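Local coordinates for protein oxalate--CoA ligase (Arabidopsis thaliana, PDB 5IE2) that belongs to the ANL clan of AMP-binding enzymes and binds adenosine-5'-triphosphate in a pocket, at residues A83-A88 against L166-S171; K192-V197 against T318-S323; W256-P261 against F284-S289. One frame throughout, in Å; residues are numbered along the deposited sequence.

Contact 1: A83-A88 against L166-S171; sequences AAPLNA and LFLHTS. With ATP (adenosine-5'-triphosphate), chain C.
A83 and L166 make a solitary backbone bridge between strands assigned to two different sheets. Their CA atoms lie 4.8 Å apart, yet the short strands 83-85 and 166-169, which run in roughly the same direction, diverge by 32°, and within the two segments one direct hydrogen bond crosses, from F167 N to A83 O at 2.9 Å. A83 also makes a backbone bond with A165, just before 166-171. A83 O further receives a CA-H...O contact from L166 CA (3.3 Å), and A84 CA makes another with F167 O. Further along, where the backbones have separated, a water replaces direct pairing: it donates to P85 O at 2.9 Å and to F167 O at 2.8 Å.

The apolar part of the contact is built on the P85 ring. Its CD meets L166 CD1 at 3.6 Å and its CG meets L168 CD2 at 3.9 Å, each leucine crossing the proline at about a right angle. The two leucines reach it differently: L166 has CG anti to the backbone N (chi1 170°), L168 has CG anti to the carbonyl carbon (chi1 -65°).

Past the strand, T170 OG1 bonds ATP O2G and S171 OG bonds ATP O2A, as expected of the phosphate-binding loop of this family; K178 N also bonds T170 OG1. Around the bridge, helix 67-78 packs on A83, P85 and L166 through F73, V76 and F69, helix 215-227 meets L166 and L168, and strands 58-61 and 179-183 bond the backbones of A84 and L166 respectively.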
loop_
_atom_site.group_PDB
_atom_site.type_symbol
_atom_site.label_atom_id
_atom_site.label_comp_id
_atom_site.label_asym_id
_atom_site.label_seq_id
_atom_site.Cartn_x
_atom_site.Cartn_y
_atom_site.Cartn_z
ATOM N N ALA A 83 -14.727 7.521 3.660
ATOM C CA ALA A 83 -13.537 7.899 4.460
ATOM C C ALA A 83 -12.442 8.454 3.553
ATOM O O ALA A 83 -12.150 7.822 2.538
ATOM C CB ALA A 83 -13.031 6.713 5.207
ATOM N N ALA A 84 -11.839 9.602 3.921
ATOM C CA ALA A 84 -10.734 10.193 3.178
ATOM C C ALA A 84 -9.541 10.316 4.154
ATOM O O ALA A 84 -9.346 11.379 4.765
ATOM C CB ALA A 84 -11.145 11.565 2.615
ATOM N N PRO A 85 -8.779 9.239 4.306
ATOM C CA PRO A 85 -7.582 9.266 5.185
ATOM C C PRO A 85 -6.514 10.161 4.548
ATOM O O PRO A 85 -6.300 10.126 3.332
ATOM C CB PRO A 85 -7.148 7.807 5.242
ATOM C CG PRO A 85 -7.912 7.087 4.166
ATOM C CD PRO A 85 -9.043 7.907 3.722
ATOM N N LEU A 86 -5.863 10.988 5.363
ATOM C CA LEU A 86 -4.873 11.939 4.873
ATOM C C LEU A 86 -3.587 11.802 5.699
ATOM O O LEU A 86 -3.648 11.543 6.911
ATOM C CB LEU A 86 -5.404 13.377 4.965
ATOM C CG LEU A 86 -6.629 13.674 4.072
ATOM C CD1 LEU A 86 -7.100 15.101 4.327
ATOM C CD2 LEU A 86 -6.292 13.482 2.586
ATOM N N ASN A 87 -2.451 11.930 5.031
ATOM C CA ASN A 87 -1.119 11.918 5.643
ATOM C C ASN A 87 -1.029 12.958 6.747
ATOM O O ASN A 87 -1.176 14.126 6.457
ATOM C CB ASN A 87 -0.078 12.224 4.537
ATOM C CG ASN A 87 1.381 12.079 5.016
ATOM O OD1 ASN A 87 1.657 12.049 6.208
ATOM N ND2 ASN A 87 2.309 11.988 4.064
ATOM N N ALA A 88 -0.737 12.565 7.983
ATOM C CA ALA A 88 -0.705 13.517 9.084
ATOM C C ALA A 88 0.397 14.559 8.907
ATOM O O ALA A 88 0.361 15.603 9.575
ATOM C CB ALA A 88 -0.515 12.783 10.440
ATOM N N LEU A 166 -14.253 4.886 0.265
ATOM C CA LEU A 166 -12.834 5.267 0.483
ATOM C C LEU A 166 -12.466 6.210 -0.642
ATOM O O LEU A 166 -12.876 5.986 -1.783
ATOM C CB LEU A 166 -11.948 4.026 0.506
ATOM C CG LEU A 166 -10.441 4.259 0.491
ATOM C CD1 LEU A 166 -10.097 5.077 1.731
ATOM C CD2 LEU A 166 -9.691 2.925 0.487
ATOM N N PHE A 167 -11.804 7.308 -0.320
ATOM C CA PHE A 167 -11.367 8.237 -1.346
ATOM C C PHE A 167 -9.901 8.503 -1.045
ATOM O O PHE A 167 -9.600 8.872 0.086
ATOM C CB PHE A 167 -12.157 9.548 -1.311
ATOM C CG PHE A 167 -11.707 10.541 -2.362
ATOM C CD1 PHE A 167 -12.129 10.413 -3.670
ATOM C CD2 PHE A 167 -10.858 11.591 -2.035
ATOM C CE1 PHE A 167 -11.704 11.328 -4.656
ATOM C CE2 PHE A 167 -10.432 12.533 -3.022
ATOM C CZ PHE A 167 -10.866 12.407 -4.296
ATOM N N LEU A 168 -9.039 8.295 -2.048
ATOM C CA LEU A 168 -7.564 8.403 -1.951
ATOM C C LEU A 168 -7.048 9.136 -3.172
ATOM O O LEU A 168 -7.753 9.251 -4.176
ATOM C CB LEU A 168 -6.891 7.013 -1.901
ATOM C CG LEU A 168 -7.224 6.219 -0.666
ATOM C CD1 LEU A 168 -6.723 4.808 -0.792
ATOM C CD2 LEU A 168 -6.590 6.931 0.512
ATOM N N HIS A 169 -5.819 9.633 -3.080
ATOM C CA HIS A 169 -5.107 10.127 -4.249
ATOM C C HIS A 169 -3.965 9.175 -4.532
ATOM O O HIS A 169 -3.494 8.474 -3.642
ATOM C CB HIS A 169 -4.572 11.539 -4.036
ATOM C CG HIS A 169 -5.579 12.600 -4.327
ATOM N ND1 HIS A 169 -6.519 13.016 -3.403
ATOM C CD2 HIS A 169 -5.835 13.296 -5.466
ATOM C CE1 HIS A 169 -7.288 13.948 -3.954
ATOM N NE2 HIS A 169 -6.890 14.140 -5.201
ATOM N N THR A 170 -3.551 9.106 -5.786
ATOM C CA THR A 170 -2.380 8.298 -6.135
ATOM C C THR A 170 -1.066 8.935 -5.623
ATOM O O THR A 170 -1.051 10.122 -5.302
ATOM C CB THR A 170 -2.307 8.087 -7.618
ATOM O OG1 THR A 170 -2.391 9.357 -8.281
ATOM C CG2 THR A 170 -3.475 7.175 -8.053
ATOM N N SER A 171 0.000 8.134 -5.490
ATOM C CA SER A 171 1.258 8.578 -4.863
ATOM C C SER A 171 2.023 9.725 -5.585
ATOM O O SER A 171 2.959 10.273 -5.008
ATOM C CB SER A 171 2.202 7.375 -4.703
ATOM O OG SER A 171 1.702 6.445 -3.743
HETATM P PG ATP C . 0.852 7.921 -9.519
HETATM O O1G ATP C . 1.861 7.994 -10.666
HETATM O O2G ATP C . 0.454 9.257 -9.000
HETATM O O3G ATP C . -0.358 7.070 -9.899
HETATM P PB ATP C . 1.821 5.572 -8.148
HETATM O O1B ATP C . 3.103 5.279 -7.400
HETATM O O2B ATP C . 1.571 4.990 -9.494
HETATM O O3B ATP C . 1.563 7.189 -8.245
HETATM P PA ATP C . 0.323 3.743 -6.376
HETATM O O1A ATP C . -1.105 3.355 -6.735
HETATM O O2A ATP C . 0.692 3.960 -4.961
HETATM O O3A ATP C . 0.620 5.142 -7.124
HETATM O "O5'" ATP C . 1.323 2.722 -7.098
HETATM C "C5'" ATP C . 0.906 1.694 -8.030
HETATM C "C4'" ATP C . 2.104 1.452 -8.966
HETATM O "O4'" ATP C . 3.165 0.831 -8.216
HETATM C "C3'" ATP C . 1.816 0.421 -10.013
HETATM O "O3'" ATP C . 1.124 1.024 -11.104
HETATM C "C2'" ATP C . 3.197 -0.062 -10.403
HETATM O "O2'" ATP C . 3.832 0.938 -11.216
HETATM C "C1'" ATP C . 3.900 -0.019 -9.077
HETATM N N9 ATP C . 3.976 -1.349 -8.427
HETATM C C8 ATP C . 3.148 -1.885 -7.522
HETATM N N7 ATP C . 3.607 -3.124 -7.167
HETATM C C5 ATP C . 4.769 -3.334 -7.868
HETATM C C6 ATP C . 5.770 -4.423 -7.949
HETATM N N6 ATP C . 5.642 -5.535 -7.151
HETATM N N1 ATP C . 6.815 -4.227 -8.787
HETATM C C2 ATP C . 6.953 -3.105 -9.530
HETATM N N3 ATP C . 6.073 -2.070 -9.514
HETATM C C4 ATP C . 4.991 -2.165 -8.689
HETATM O O HOH W 1 -7.870 10.857 1.036
#

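Contact 2: K192-V197 against T318-S323; sequences KNIKAV and THLMSS. With ACY (acetic acid), chain E.
L320 O is held by two donors: a water at 2.7 Å, and Q343 NE2 from beyond the two segments. The same water accepts from N193 ND2 at 2.9 Å, so it ties segment 192-197 of helix 184-198 to the backbone of 318-323, whereas the direct contacts across the interface are apolar.

Those contacts centre on one methyl. L320 has CG anti to the backbone N (chi1 178°), which carries CD2 to the helix surface. There CD2 meets I194 CG1 at 3.7 Å, N193 CB at 4.0 Å and V197 CG1 at 4.2 Å, three residues within little more than one helical turn. The I194 and L320 side chains run alongside in opposite senses, and I194 CG1 lies against both CD2 and CB of L320. The other V197 branch, CG2, touches S323 CB at 4.2 Å, while S323 OG bonds Y198 OH. Between L320 and S323 the chain turns a corner: M321 and S322 both face Y312 in a classic beta bulge, and their CB atoms point away from the helix.

I194 CD1 lies in the plane of the H319 ring, at its edge, 4.0 Å from H319 CD2. At another part of that edge H319 ND1 donates to acetic acid OXT at 2.7 Å, with an N-H...O angle of 156°; the acetic acid probably came from the crystallisation liquor. Within the protein, H319 NE2 bonds R286 NH1, and H216 stacks on the ring. In this crystal both nitrogens are engaged, which probably sets the ring's rotation, and the isoleucine adds only packing. The chemistry is therefore divided: methyl groups seat the helix, and the histidine directs its hydrogen bonding elsewhere.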
loop_
_atom_site.group_PDB
_atom_site.type_symbol
_atom_site.label_atom_id
_atom_site.label_comp_id
_atom_site.label_asym_id
_atom_site.label_seq_id
_atom_site.Cartn_x
_atom_site.Cartn_y
_atom_site.Cartn_z
ATOM N N LYS A 192 -11.716 -10.047 -0.164
ATOM C CA LYS A 192 -11.857 -11.446 -0.570
ATOM C C LYS A 192 -10.677 -11.971 -1.388
ATOM O O LYS A 192 -10.245 -13.114 -1.183
ATOM C CB LYS A 192 -13.166 -11.640 -1.377
ATOM C CG LYS A 192 -14.327 -11.588 -0.396
ATOM C CD LYS A 192 -15.696 -11.770 -1.088
ATOM C CE LYS A 192 -16.006 -10.597 -2.064
ATOM N NZ LYS A 192 -17.319 -10.786 -2.763
ATOM N N ASN A 193 -10.174 -11.162 -2.320
ATOM C CA ASN A 193 -9.014 -11.588 -3.125
ATOM C C ASN A 193 -7.727 -11.862 -2.293
ATOM O O ASN A 193 -7.047 -12.873 -2.481
ATOM C CB ASN A 193 -8.681 -10.511 -4.162
ATOM C CG ASN A 193 -9.765 -10.359 -5.217
ATOM O OD1 ASN A 193 -10.584 -11.280 -5.480
ATOM N ND2 ASN A 193 -9.748 -9.213 -5.858
ATOM N N ILE A 194 -7.445 -10.926 -1.403
ATOM C CA ILE A 194 -6.253 -10.997 -0.556
ATOM C C ILE A 194 -6.395 -12.176 0.412
ATOM O O ILE A 194 -5.504 -13.016 0.511
ATOM C CB ILE A 194 -6.040 -9.649 0.211
ATOM C CG1 ILE A 194 -5.789 -8.523 -0.813
ATOM C CG2 ILE A 194 -4.879 -9.784 1.271
ATOM C CD1 ILE A 194 -5.921 -7.076 -0.221
ATOM N N LYS A 195 -7.562 -12.311 1.035
ATOM C CA LYS A 195 -7.759 -13.461 1.909
ATOM C C LYS A 195 -7.621 -14.780 1.155
ATOM O O LYS A 195 -7.071 -15.760 1.680
ATOM C CB LYS A 195 -9.191 -13.463 2.484
ATOM C CG LYS A 195 -9.443 -12.488 3.530
ATOM C CD LYS A 195 -10.789 -12.893 4.235
ATOM C CE LYS A 195 -11.904 -13.096 3.252
ATOM N NZ LYS A 195 -13.140 -13.550 3.889
ATOM N N ALA A 196 -8.114 -14.804 -0.085
ATOM C CA ALA A 196 -8.099 -16.044 -0.825
ATOM C C ALA A 196 -6.685 -16.443 -1.201
ATOM O O ALA A 196 -6.289 -17.628 -0.977
ATOM C CB ALA A 196 -9.032 -15.969 -2.113
ATOM N N VAL A 197 -5.919 -15.532 -1.800
ATOM C CA VAL A 197 -4.615 -15.960 -2.309
ATOM C C VAL A 197 -3.624 -16.284 -1.161
ATOM O O VAL A 197 -2.765 -17.128 -1.341
ATOM C CB VAL A 197 -3.999 -14.909 -3.293
ATOM C CG1 VAL A 197 -3.657 -13.629 -2.558
ATOM C CG2 VAL A 197 -2.773 -15.501 -4.074
ATOM N N THR A 318 -7.947 -0.911 -5.940
ATOM C CA THR A 318 -8.160 -1.156 -4.486
ATOM C C THR A 318 -7.034 -2.136 -4.006
ATOM O O THR A 318 -7.286 -3.143 -3.348
ATOM C CB THR A 318 -9.606 -1.698 -4.183
ATOM O OG1 THR A 318 -10.512 -0.843 -4.880
ATOM C CG2 THR A 318 -9.959 -1.589 -2.672
ATOM N N HIS A 319 -5.811 -1.788 -4.359
ATOM C CA HIS A 319 -4.606 -2.570 -4.023
ATOM C C HIS A 319 -4.451 -3.796 -4.973
ATOM O O HIS A 319 -4.128 -3.623 -6.150
ATOM C CB HIS A 319 -4.606 -2.973 -2.506
ATOM C CG HIS A 319 -3.275 -3.503 -2.029
ATOM N ND1 HIS A 319 -2.081 -2.840 -2.240
ATOM C CD2 HIS A 319 -2.956 -4.665 -1.384
ATOM C CE1 HIS A 319 -1.084 -3.573 -1.748
ATOM N NE2 HIS A 319 -1.586 -4.683 -1.225
ATOM N N LEU A 320 -4.652 -5.017 -4.479
ATOM C CA LEU A 320 -4.134 -6.217 -5.146
ATOM C C LEU A 320 -4.637 -6.429 -6.610
ATOM O O LEU A 320 -5.867 -6.424 -6.876
ATOM C CB LEU A 320 -4.528 -7.447 -4.307
ATOM C CG LEU A 320 -4.101 -8.801 -4.909
ATOM C CD1 LEU A 320 -2.611 -8.911 -4.888
ATOM C CD2 LEU A 320 -4.765 -9.917 -4.064
ATOM N N MET A 321 -3.685 -6.645 -7.512
ATOM C CA MET A 321 -3.976 -7.128 -8.858
ATOM C C MET A 321 -3.454 -8.572 -9.044
ATOM O O MET A 321 -4.220 -9.482 -9.424
ATOM C CB MET A 321 -3.343 -6.199 -9.910
ATOM C CG MET A 321 -4.084 -4.831 -9.946
ATOM S SD MET A 321 -3.278 -3.702 -11.117
ATOM C CE MET A 321 -1.815 -3.204 -10.144
ATOM N N SER A 322 -2.162 -8.777 -8.766
ATOM C CA SER A 322 -1.608 -10.123 -8.943
ATOM C C SER A 322 -0.707 -10.489 -7.776
ATOM O O SER A 322 -0.143 -9.620 -7.091
ATOM C CB SER A 322 -0.806 -10.274 -10.286
ATOM O OG SER A 322 0.426 -9.531 -10.253
ATOM N N SER A 323 -0.539 -11.781 -7.576
ATOM C CA SER A 323 0.420 -12.232 -6.558
ATOM C C SER A 323 1.030 -13.583 -6.861
ATOM O O SER A 323 0.390 -14.449 -7.456
ATOM C CB SER A 323 -0.264 -12.327 -5.192
ATOM O OG SER A 323 0.708 -12.628 -4.184
HETATM C C ACY E . -0.056 -0.640 -3.735
HETATM O O ACY E . 0.690 -1.429 -3.046
HETATM O OXT ACY E . -1.311 -0.765 -3.851
HETATM C CH3 ACY E . 0.603 0.478 -4.499
HETATM O O HOH W 2 -8.004 -6.970 -5.271
#

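Contact 3: W256-P261 against F284-S289; sequences WYTAVP and FIRSCS. With ATP (adenosine-5'-triphosphate), chain C; ACY (acetic acid), chain E.
Strands 256-259 and 284-287 pair in parallel, with T258 opposite R286 and A259 opposite S287, their axes 4.8 Å apart and 13° from parallel. R286 supplies both central bonds: R286 N donates to Y257 O at 2.8 Å, and A259 N donates to R286 O at 3.1 Å. A longer bond, C288 N to A259 O at 3.3 Å, extends the pairing. At the other end F284 O is buried without a hydrogen-bond partner and is approached by W256 CA in a CA-H...O contact.

Matching torsions set W256 and F284 side by side. In both, CG lies between the backbone N and the carbonyl carbon (chi1 67° and 66°), and the side chains point the same way. W256 CB sits over the face of the F284 ring, 3.8 Å from its centroid, as a CH-pi contact; W256 CE3 approaches F284 CE1 at 3.5 Å, but the ring planes are slid apart and overlap little. Y198 stacks on F284.

On the same face of the sheet, the extended R286 chain runs beside T258, and R286 NH1 donates to T258 OG1 at 3.1 Å, with the oxygen near the guanidinium plane. H216 NE2 also bonds that hydroxyl, and Y198 OH bonds R286 NE, so NE and NH1 of the buried guanidinium, the latter shared with H319, are both engaged. On the reverse face Y257 CE2 packs on I285 CG1 at 3.6 Å, and Y257 OH bonds H264.

V260 is the N-cap residue of helix 261-273, which links the two strands. The arrangement is a beta-alpha-beta unit with adjacent parallel strands, and its second strand leads to S289 in the ATP pocket.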
loop_
_atom_site.group_PDB
_atom_site.type_symbol
_atom_site.label_atom_id
_atom_site.label_comp_id
_atom_site.label_asym_id
_atom_site.label_seq_id
_atom_site.Cartn_x
_atom_site.Cartn_y
_atom_site.Cartn_z
ATOM N N TRP A 256 2.472 -13.663 9.734
ATOM C CA TRP A 256 2.914 -13.101 8.434
ATOM C C TRP A 256 3.113 -11.598 8.613
ATOM O O TRP A 256 2.652 -11.026 9.632
ATOM C CB TRP A 256 1.837 -13.396 7.342
ATOM C CG TRP A 256 0.558 -12.665 7.557
ATOM C CD1 TRP A 256 -0.375 -12.906 8.553
ATOM C CD2 TRP A 256 0.056 -11.553 6.792
ATOM N NE1 TRP A 256 -1.431 -12.027 8.426
ATOM C CE2 TRP A 256 -1.220 -11.217 7.329
ATOM C CE3 TRP A 256 0.530 -10.864 5.645
ATOM C CZ2 TRP A 256 -2.038 -10.180 6.780
ATOM C CZ3 TRP A 256 -0.285 -9.831 5.077
ATOM C CH2 TRP A 256 -1.542 -9.478 5.673
ATOM N N TYR A 257 3.718 -10.925 7.611
ATOM C CA TYR A 257 3.610 -9.475 7.513
ATOM C C TYR A 257 3.763 -9.082 6.032
ATOM O O TYR A 257 4.192 -9.902 5.193
ATOM C CB TYR A 257 4.657 -8.704 8.404
ATOM C CG TYR A 257 6.084 -8.660 7.885
ATOM C CD1 TYR A 257 6.578 -7.538 7.196
ATOM C CD2 TYR A 257 6.951 -9.730 8.101
ATOM C CE1 TYR A 257 7.887 -7.485 6.724
ATOM C CE2 TYR A 257 8.254 -9.697 7.653
ATOM C CZ TYR A 257 8.731 -8.556 6.969
ATOM O OH TYR A 257 10.024 -8.518 6.508
ATOM N N THR A 258 3.387 -7.850 5.755
ATOM C CA THR A 258 3.530 -7.314 4.403
ATOM C C THR A 258 4.225 -5.970 4.500
ATOM O O THR A 258 3.978 -5.178 5.460
ATOM C CB THR A 258 2.141 -7.199 3.705
ATOM O OG1 THR A 258 2.328 -6.758 2.358
ATOM C CG2 THR A 258 1.220 -6.192 4.432
ATOM N N ALA A 259 5.100 -5.681 3.528
ATOM C CA ALA A 259 5.804 -4.414 3.555
ATOM C C ALA A 259 6.238 -4.084 2.154
ATOM O O ALA A 259 6.100 -4.907 1.236
ATOM C CB ALA A 259 7.012 -4.456 4.503
ATOM N N VAL A 260 6.761 -2.890 1.980
ATOM C CA VAL A 260 7.354 -2.507 0.678
ATOM C C VAL A 260 8.883 -2.798 0.706
ATOM O O VAL A 260 9.487 -2.891 1.798
ATOM C CB VAL A 260 7.094 -1.015 0.373
ATOM C CG1 VAL A 260 5.553 -0.745 0.366
ATOM C CG2 VAL A 260 7.810 -0.116 1.443
ATOM N N PRO A 261 9.526 -2.909 -0.461
ATOM C CA PRO A 261 10.961 -3.255 -0.443
ATOM C C PRO A 261 11.843 -2.344 0.446
ATOM O O PRO A 261 12.739 -2.870 1.106
ATOM C CB PRO A 261 11.372 -3.109 -1.908
ATOM C CG PRO A 261 10.102 -3.588 -2.659
ATOM C CD PRO A 261 8.962 -2.946 -1.832
ATOM N N PHE A 284 4.393 -16.795 5.738
ATOM C CA PHE A 284 4.957 -16.116 4.559
ATOM C C PHE A 284 5.283 -14.682 4.910
ATOM O O PHE A 284 4.825 -14.125 5.922
ATOM C CB PHE A 284 3.988 -16.146 3.333
ATOM C CG PHE A 284 2.716 -15.362 3.552
ATOM C CD1 PHE A 284 2.591 -14.039 3.131
ATOM C CD2 PHE A 284 1.643 -15.947 4.208
ATOM C CE1 PHE A 284 1.403 -13.341 3.340
ATOM C CE2 PHE A 284 0.463 -15.264 4.411
ATOM C CZ PHE A 284 0.333 -13.958 3.990
ATOM N N ILE A 285 6.069 -14.065 4.044
ATOM C CA ILE A 285 6.383 -12.652 4.142
ATOM C C ILE A 285 5.968 -12.081 2.797
ATOM O O ILE A 285 6.266 -12.688 1.793
ATOM C CB ILE A 285 7.891 -12.410 4.408
ATOM C CG1 ILE A 285 8.217 -12.800 5.874
ATOM C CG2 ILE A 285 8.272 -10.894 4.147
ATOM C CD1 ILE A 285 9.785 -12.864 6.108
ATOM N N ARG A 286 5.257 -10.957 2.803
ATOM C CA ARG A 286 4.781 -10.400 1.551
ATOM C C ARG A 286 5.484 -9.085 1.194
ATOM O O ARG A 286 5.832 -8.290 2.091
ATOM C CB ARG A 286 3.254 -10.211 1.659
ATOM C CG ARG A 286 2.604 -9.638 0.361
ATOM C CD ARG A 286 1.103 -9.496 0.646
ATOM N NE ARG A 286 0.375 -9.012 -0.537
ATOM C CZ ARG A 286 -0.046 -7.759 -0.731
ATOM N NH1 ARG A 286 0.207 -6.766 0.144
ATOM N NH2 ARG A 286 -0.737 -7.488 -1.841
ATOM N N SER A 287 5.694 -8.857 -0.126
ATOM C CA SER A 287 6.233 -7.592 -0.588
ATOM C C SER A 287 5.344 -7.048 -1.705
ATOM O O SER A 287 4.836 -7.830 -2.461
ATOM C CB SER A 287 7.686 -7.792 -1.093
ATOM O OG SER A 287 8.283 -6.555 -1.521
ATOM N N CYS A 288 5.113 -5.741 -1.757
ATOM C CA CYS A 288 4.258 -5.156 -2.811
ATOM C C CYS A 288 4.642 -3.697 -2.976
ATOM O O CYS A 288 5.429 -3.180 -2.151
ATOM C CB CYS A 288 2.754 -5.348 -2.439
ATOM S SG CYS A 288 1.632 -4.979 -3.784
ATOM N N SER A 289 4.134 -3.056 -4.039
ATOM C CA SER A 289 4.117 -1.581 -4.280
ATOM C C SER A 289 5.305 -1.058 -5.084
ATOM O O SER A 289 5.197 0.021 -5.663
ATOM C CB SER A 289 4.040 -0.725 -2.993
ATOM O OG SER A 289 2.931 -1.120 -2.163
HETATM P PG ATP C . 0.852 7.921 -9.519
HETATM O O1G ATP C . 1.861 7.994 -10.666
HETATM O O2G ATP C . 0.454 9.257 -9.000
HETATM O O3G ATP C . -0.358 7.070 -9.899
HETATM P PB ATP C . 1.821 5.572 -8.148
HETATM O O1B ATP C . 3.103 5.279 -7.400
HETATM O O2B ATP C . 1.571 4.990 -9.494
HETATM O O3B ATP C . 1.563 7.189 -8.245
HETATM P PA ATP C . 0.323 3.743 -6.376
HETATM O O1A ATP C . -1.105 3.355 -6.735
HETATM O O2A ATP C . 0.692 3.960 -4.961
HETATM O O3A ATP C . 0.620 5.142 -7.124
HETATM O "O5'" ATP C . 1.323 2.722 -7.098
HETATM C "C5'" ATP C . 0.906 1.694 -8.030
HETATM C "C4'" ATP C . 2.104 1.452 -8.966
HETATM O "O4'" ATP C . 3.165 0.831 -8.216
HETATM C "C3'" ATP C . 1.816 0.421 -10.013
HETATM O "O3'" ATP C . 1.124 1.024 -11.104
HETATM C "C2'" ATP C . 3.197 -0.062 -10.403
HETATM O "O2'" ATP C . 3.832 0.938 -11.216
HETATM C "C1'" ATP C . 3.900 -0.019 -9.077
HETATM N N9 ATP C . 3.976 -1.349 -8.427
HETATM C C8 ATP C . 3.148 -1.885 -7.522
HETATM N N7 ATP C . 3.607 -3.124 -7.167
HETATM C C5 ATP C . 4.769 -3.334 -7.868
HETATM C C6 ATP C . 5.770 -4.423 -7.949
HETATM N N6 ATP C . 5.642 -5.535 -7.151
HETATM N N1 ATP C . 6.815 -4.227 -8.787
HETATM C C2 ATP C . 6.953 -3.105 -9.530
HETATM N N3 ATP C . 6.073 -2.070 -9.514
HETATM C C4 ATP C . 4.991 -2.165 -8.689
HETATM C C ACY E . -0.056 -0.640 -3.735
HETATM O O ACY E . 0.690 -1.429 -3.046
HETATM O OXT ACY E . -1.311 -0.765 -3.851
HETATM C CH3 ACY E . 0.603 0.478 -4.499
#

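Overall arrangement
Along the chain, contact 1 closes before contact 2 opens, and contact 3 is nested inside the loop that contact 2 closes. Contacts 2 and 3 share a mixed sheet in which strand 308-314 separates 284-287 from 319-323. Their centres are 13 Å apart, and they touch directly, for example where L320 CD1 packs near R286 NH2. Contact 1 lies elsewhere, its centre about 20 Å from that of contact 2 and 21 Å from that of contact 3, and helix 215-227 borders all three. Contacts 1 and 3 each send a loop to ATP, so the nucleotide lies where separately built parts of the AMP-binding region converge.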